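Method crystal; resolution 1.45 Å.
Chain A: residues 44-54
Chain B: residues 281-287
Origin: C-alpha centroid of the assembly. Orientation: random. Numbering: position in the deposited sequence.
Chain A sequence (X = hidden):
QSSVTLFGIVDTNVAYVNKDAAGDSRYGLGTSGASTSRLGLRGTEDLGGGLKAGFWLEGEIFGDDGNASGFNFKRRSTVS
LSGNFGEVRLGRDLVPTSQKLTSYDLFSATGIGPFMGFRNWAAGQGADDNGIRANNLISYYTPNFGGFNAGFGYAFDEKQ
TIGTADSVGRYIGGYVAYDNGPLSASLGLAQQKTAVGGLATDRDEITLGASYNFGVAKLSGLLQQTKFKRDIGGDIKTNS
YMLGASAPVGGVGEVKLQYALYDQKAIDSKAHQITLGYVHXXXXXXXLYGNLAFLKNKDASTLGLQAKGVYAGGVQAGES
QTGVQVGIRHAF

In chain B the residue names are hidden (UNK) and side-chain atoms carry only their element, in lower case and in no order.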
ATOM      1  N   THR A  44       6.184  -8.448 -20.219  1.00 14.84           N
ATOM      2  CA  THR A  44       6.782  -9.589 -20.857  1.00 16.72           C
ATOM      3  C   THR A  44       8.012  -9.083 -21.606  1.00 15.40           C
ATOM      4  O   THR A  44       7.986  -8.005 -22.199  1.00 18.64           O
ATOM      5  CB  THR A  44       5.782 -10.271 -21.861  1.00 19.10           C
ATOM      6  OG1 THR A  44       4.679 -10.840 -21.141  1.00 24.92           O
ATOM      7  CG2 THR A  44       6.361 -11.439 -22.469  1.00 20.90           C
ATOM      8  N   GLU A  45       9.086  -9.849 -21.576  1.00 14.41           N
ATOM      9  CA  GLU A  45      10.300  -9.527 -22.294  1.00 14.37           C
ATOM     10  C   GLU A  45      10.694 -10.733 -23.153  1.00 14.43           C
ATOM     11  O   GLU A  45      10.826 -11.823 -22.651  1.00 14.86           O
ATOM     12  CB  GLU A  45      11.437  -9.279 -21.305  1.00 14.11           C
ATOM     13  CG  GLU A  45      12.761  -8.934 -21.976  1.00 15.03           C
ATOM     14  CD  GLU A  45      13.959  -8.915 -21.025  1.00 16.11           C
ATOM     15  OE1 GLU A  45      13.783  -9.194 -19.822  1.00 18.39           O
ATOM     16  OE2 GLU A  45      15.097  -8.647 -21.498  1.00 18.43           O
ATOM     17  N   ASP A  46      10.937 -10.493 -24.432  1.00 15.46           N
ATOM     18  CA  ASP A  46      11.437 -11.536 -25.338  1.00 16.43           C
ATOM     19  C   ASP A  46      12.932 -11.688 -25.131  1.00 16.20           C
ATOM     20  O   ASP A  46      13.678 -10.719 -25.299  1.00 17.74           O
ATOM     21  CB  ASP A  46      11.122 -11.076 -26.778  1.00 18.49           C
ATOM     22  CG  ASP A  46      11.470 -12.092 -27.828  1.00 22.98           C
ATOM     23  OD1 ASP A  46      12.065 -13.138 -27.538  1.00 29.13           O
ATOM     24  OD2 ASP A  46      11.163 -11.900 -29.028  1.00 33.83           O
ATOM     25  N   LEU A  47      13.376 -12.886 -24.760  1.00 14.90           N
ATOM     26  CA  LEU A  47      14.769 -13.170 -24.468  1.00 15.64           C
ATOM     27  C   LEU A  47      15.476 -13.800 -25.645  1.00 17.62           C
ATOM     28  O   LEU A  47      16.673 -14.055 -25.568  1.00 20.39           O
ATOM     29  CB  LEU A  47      14.913 -14.098 -23.265  1.00 15.37           C
ATOM     30  CG  LEU A  47      14.260 -13.588 -21.966  1.00 14.70           C
ATOM     31  CD1 LEU A  47      14.376 -14.632 -20.869  1.00 15.28           C
ATOM     32  CD2 LEU A  47      14.893 -12.316 -21.516  1.00 16.23           C
ATOM     33  N   GLY A  48      14.741 -14.023 -26.712  1.00 19.26           N
ATOM     34  CA  GLY A  48      15.278 -14.686 -27.887  1.00 20.60           C
ATOM     35  C   GLY A  48      15.080 -16.174 -27.779  1.00 22.38           C
ATOM     36  O   GLY A  48      14.826 -16.734 -26.703  1.00 22.18           O
ATOM     37  N   GLY A  49      15.128 -16.838 -28.931  1.00 24.15           N
ATOM     38  CA  GLY A  49      15.038 -18.278 -28.960  1.00 25.07           C
ATOM     39  C   GLY A  49      13.715 -18.817 -28.464  1.00 24.95           C
ATOM     40  O   GLY A  49      13.680 -19.933 -27.980  1.00 28.26           O
ATOM     41  N   GLY A  50      12.647 -18.024 -28.560  1.00 23.68           N
ATOM     42  CA  GLY A  50      11.327 -18.403 -28.108  1.00 23.24           C
ATOM     43  C   GLY A  50      11.097 -18.327 -26.586  1.00 21.74           C
ATOM     44  O   GLY A  50      10.010 -18.653 -26.110  1.00 24.08           O
ATOM     45  N   LEU A  51      12.089 -17.865 -25.839  1.00 18.79           N
ATOM     46  CA  LEU A  51      11.973 -17.757 -24.371  1.00 17.35           C
ATOM     47  C   LEU A  51      11.527 -16.354 -24.002  1.00 15.87           C
ATOM     48  O   LEU A  51      11.989 -15.401 -24.601  1.00 15.84           O
ATOM     49  CB  LEU A  51      13.319 -18.035 -23.742  1.00 17.77           C
ATOM     50  CG  LEU A  51      13.403 -18.175 -22.217  1.00 20.14           C
ATOM     51  CD1 LEU A  51      12.557 -19.378 -21.729  1.00 20.42           C
ATOM     52  CD2 LEU A  51      14.847 -18.280 -21.761  1.00 21.66           C
ATOM     53  N   LYS A  52      10.643 -16.244 -23.018  1.00 14.58           N
ATOM     54  CA  LYS A  52      10.139 -14.959 -22.557  1.00 15.38           C
ATOM     55  C   LYS A  52      10.203 -14.914 -21.022  1.00 13.77           C
ATOM     56  O   LYS A  52       9.994 -15.915 -20.355  1.00 16.02           O
ATOM     57  CB  LYS A  52       8.692 -14.756 -22.984  1.00 16.81           C
ATOM     58  CG  LYS A  52       8.485 -14.644 -24.479  1.00 21.14           C
ATOM     59  CD  LYS A  52       7.028 -14.290 -24.779  1.00 27.94           C
ATOM     60  CE  LYS A  52       6.711 -14.402 -26.289  1.00 32.97           C
ATOM     61  NZ  LYS A  52       7.727 -13.697 -27.135  1.00 38.01           N
ATOM     62  N   ALA A  53      10.538 -13.755 -20.482  1.00 12.62           N
ATOM     63  CA  ALA A  53      10.435 -13.511 -19.062  1.00 12.24           C
ATOM     64  C   ALA A  53       9.228 -12.639 -18.818  1.00 13.10           C
ATOM     65  O   ALA A  53       8.901 -11.781 -19.621  1.00 15.79           O
ATOM     66  CB  ALA A  53      11.671 -12.818 -18.548  1.00 13.60           C
ATOM     67  N   GLY A  54       8.596 -12.824 -17.678  1.00 11.45           N
ATOM     68  CA  GLY A  54       7.424 -12.015 -17.345  1.00 12.33           C
ATOM     69  C   GLY A  54       7.403 -11.671 -15.885  1.00 10.01           C
ATOM     70  O   GLY A  54       8.041 -12.297 -15.069  1.00 11.38           O
TER
ATOM     71  N   UNK B 281      23.401 -13.796 -17.076  1.00 15.64           N
ATOM     72  CA  UNK B 281      22.448 -12.923 -17.755  1.00 16.67           C
ATOM     73  C   UNK B 281      21.780 -13.594 -18.958  1.00 17.47           C
ATOM     74  O   UNK B 281      22.444 -14.129 -19.873  1.00 20.07           O
ATOM     75  o   UNK B 281      24.924 -10.592 -17.004  1.00 35.71           O
ATOM     76  c   UNK B 281      23.731 -10.888 -17.004  1.00 21.63           C
ATOM     77  n   UNK B 281      22.985 -10.584 -16.071  1.00 23.87           N
ATOM     78  c   UNK B 281      23.081 -11.592 -18.165  1.00 18.53           C
ATOM     79  N   UNK B 282      20.469 -13.618 -18.944  1.00 15.79           N
ATOM     80  CA  UNK B 282      19.703 -14.059 -20.117  1.00 16.21           C
ATOM     81  C   UNK B 282      19.449 -12.894 -21.044  1.00 16.79           C
ATOM     82  O   UNK B 282      19.248 -13.083 -22.252  1.00 18.77           O
ATOM     83  c   UNK B 282      19.144 -17.043 -19.458  1.00 20.29           C
ATOM     84  c   UNK B 282      18.435 -15.885 -18.772  1.00 16.93           C
ATOM     85  c   UNK B 282      17.019 -16.268 -18.392  1.00 17.20           C
ATOM     86  c   UNK B 282      18.383 -14.671 -19.696  1.00 16.29           C
ATOM     87  N   UNK B 283      19.500 -11.695 -20.475  1.00 15.70           N
ATOM     88  CA  UNK B 283      19.406 -10.447 -21.200  1.00 15.91           C
ATOM     89  C   UNK B 283      19.961  -9.385 -20.270  1.00 16.56           C
ATOM     90  O   UNK B 283      20.288  -9.676 -19.120  1.00 17.54           O
ATOM     91  o   UNK B 283      17.185  -9.774 -20.346  1.00 15.56           O
ATOM     92  c   UNK B 283      17.943 -10.110 -21.526  1.00 16.06           C
ATOM     93  N   UNK B 284      19.971  -8.139 -20.725  1.00 18.41           N
ATOM     94  CA  UNK B 284      20.383  -7.044 -19.865  1.00 19.92           C
ATOM     95  C   UNK B 284      19.470  -6.884 -18.644  1.00 18.93           C
ATOM     96  O   UNK B 284      19.959  -6.461 -17.601  1.00 21.45           O
ATOM     97  c   UNK B 284      23.605  -4.321 -20.995  1.00 40.93           C
ATOM     98  c   UNK B 284      21.558  -5.726 -21.712  1.00 27.59           C
ATOM     99  c   UNK B 284      22.989  -5.738 -21.127  1.00 37.20           C
ATOM    100  n   UNK B 284      23.862  -3.937 -19.551  1.00 44.31           N
ATOM    101  c   UNK B 284      20.470  -5.720 -20.632  1.00 21.78           C
ATOM    102  N   UNK B 285      18.184  -7.240 -18.766  1.00 17.04           N
ATOM    103  CA  UNK B 285      17.221  -7.064 -17.687  1.00 16.05           C
ATOM    104  C   UNK B 285      16.895  -8.318 -16.901  1.00 14.51           C
ATOM    105  O   UNK B 285      16.341  -8.224 -15.828  1.00 15.18           O
ATOM    106  c   UNK B 285      14.846  -4.630 -19.798  1.00 27.09           C
ATOM    107  n   UNK B 285      13.596  -5.054 -19.212  1.00 31.65           N
ATOM    108  c   UNK B 285      16.004  -5.006 -18.781  1.00 22.03           C
ATOM    109  n   UNK B 285      12.391  -5.315 -21.172  1.00 31.86           N
ATOM    110  c   UNK B 285      12.498  -5.375 -19.837  1.00 33.17           C
ATOM    111  c   UNK B 285      15.908  -6.466 -18.233  1.00 17.70           C
ATOM    112  n   UNK B 285      11.466  -5.742 -19.095  1.00 34.31           N
ATOM    113  N   UNK B 286      17.224  -9.492 -17.420  1.00 13.50           N
ATOM    114  CA  UNK B 286      16.836 -10.747 -16.766  1.00 12.65           C
ATOM    115  C   UNK B 286      18.069 -11.640 -16.507  1.00 12.58           C
ATOM    116  O   UNK B 286      18.831 -11.921 -17.427  1.00 13.57           O
ATOM    117  c   UNK B 286      15.882 -11.524 -17.661  1.00 13.74           C
ATOM    118  o   UNK B 286      14.698 -10.728 -17.858  1.00 15.00           O
ATOM    119  c   UNK B 286      15.432 -12.776 -16.977  1.00 15.10           C
ATOM    120  N   UNK B 287      18.247 -12.070 -15.266  1.00 12.10           N
ATOM    121  CA  UNK B 287      19.363 -12.942 -14.894  1.00 13.13           C
ATOM    122  C   UNK B 287      18.892 -14.068 -14.012  1.00 12.68           C
ATOM    123  O   UNK B 287      17.941 -13.930 -13.249  1.00 13.05           O
ATOM    124  c   UNK B 287      20.420 -12.142 -14.145  1.00 14.78           C
TER
HETATM  125  O   HOH W   1      10.046  -6.221 -23.410  1.00 52.90           O
HETATM  126  O   HOH W   2      17.029  -6.725 -21.478  1.00 27.93           O
HETATM  127  O   HOH W   3      18.512 -12.056 -24.570  1.00 26.79           O
HETATM  128  O   HOH W   4      18.879 -15.735 -23.606  1.00 51.34           O

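Position 281 of chain B carries two carbons, the second bearing one oxygen and one nitrogen: a short side chain ending in a carboxamide. It is Asn B281, which lies out of reach of the chain A stretch and takes no part in the contact, so the contact places no demand on its side chain.

Position 282 has four carbons, forked at the second, and no polar atom. One terminal carbon of the fork lies 4.0 Å from CD1 of Leu A47 and 4.5 Å from CD2 of Leu A51. This is Leu B282, and that carbon is its CD1. Its CB points toward chain A, so a branched apolar group suits a site facing two others.

Position 283 shows one carbon followed by one oxygen, the latter 2.6 Å from OE2 of Glu A45. The residue is Ser B283. Its OG donates to that carboxylate oxygen, and OG of Ser B283 also accepts from backbone N of position 285 at 3.1 Å and of position 286 at 2.9 Å. A short hydroxyl side chain can thus fasten its own turn while reaching across to chain A.

Position 284 bears four carbons in a row ending in nitrogen, the pattern of lysine. Lys B284 sets out sideways and its end leads away, leaving the charged amine exposed, where solvent can accommodate it.

Position 285 has three carbons, a nitrogen, then a carbon carrying two more nitrogens. CG of Glu A45 lies over one face of this planar group, 3.7 Å from one of the two terminal nitrogens. This is Arg B285, and that nitrogen is NH1. Its flat guanidinium can pack a face on CG while NE and NH2 are hydrogen-bonded elsewhere in the structure. OE1 of Glu A45 is 4.2 Å from NE of Arg B285 but well out of the guanidinium plane; opposite charges are near, yet no N-H points at the oxygen.

Position 286 holds one carbon bearing an oxygen and a carbon. That oxygen lies 2.7 Å from OE1 of Glu A45 and 3.7 Å from CB of Ala A53. It is Thr B286, whose OG1 donates to OE1, although the position of OG1 is less certain; the small Ala A53 side chain fits beside it.

Position 287 has a single side-chain carbon and is Ala B287, beyond the reach of chain A; the contact asks nothing of its side chain.

The contact centers on Glu A45, extended from its strand with chi1 and chi2 both t, so that its two carboxylate oxygens receive separate hydroxyls from Ser B283 and Thr B286. Water 2 reinforces this arrangement, donating to OE2 of Glu A45 at 2.7 Å and accepting from N of Arg B285 at 3.0 Å. Beside the polar cluster, the leucines supply an apolar patch, while water 3 bridges the backbone by donating to O of Leu A47 at 2.9 Å and O of Leu B282 at 2.6 Å.

Chain B (281-287) NLSKRTA
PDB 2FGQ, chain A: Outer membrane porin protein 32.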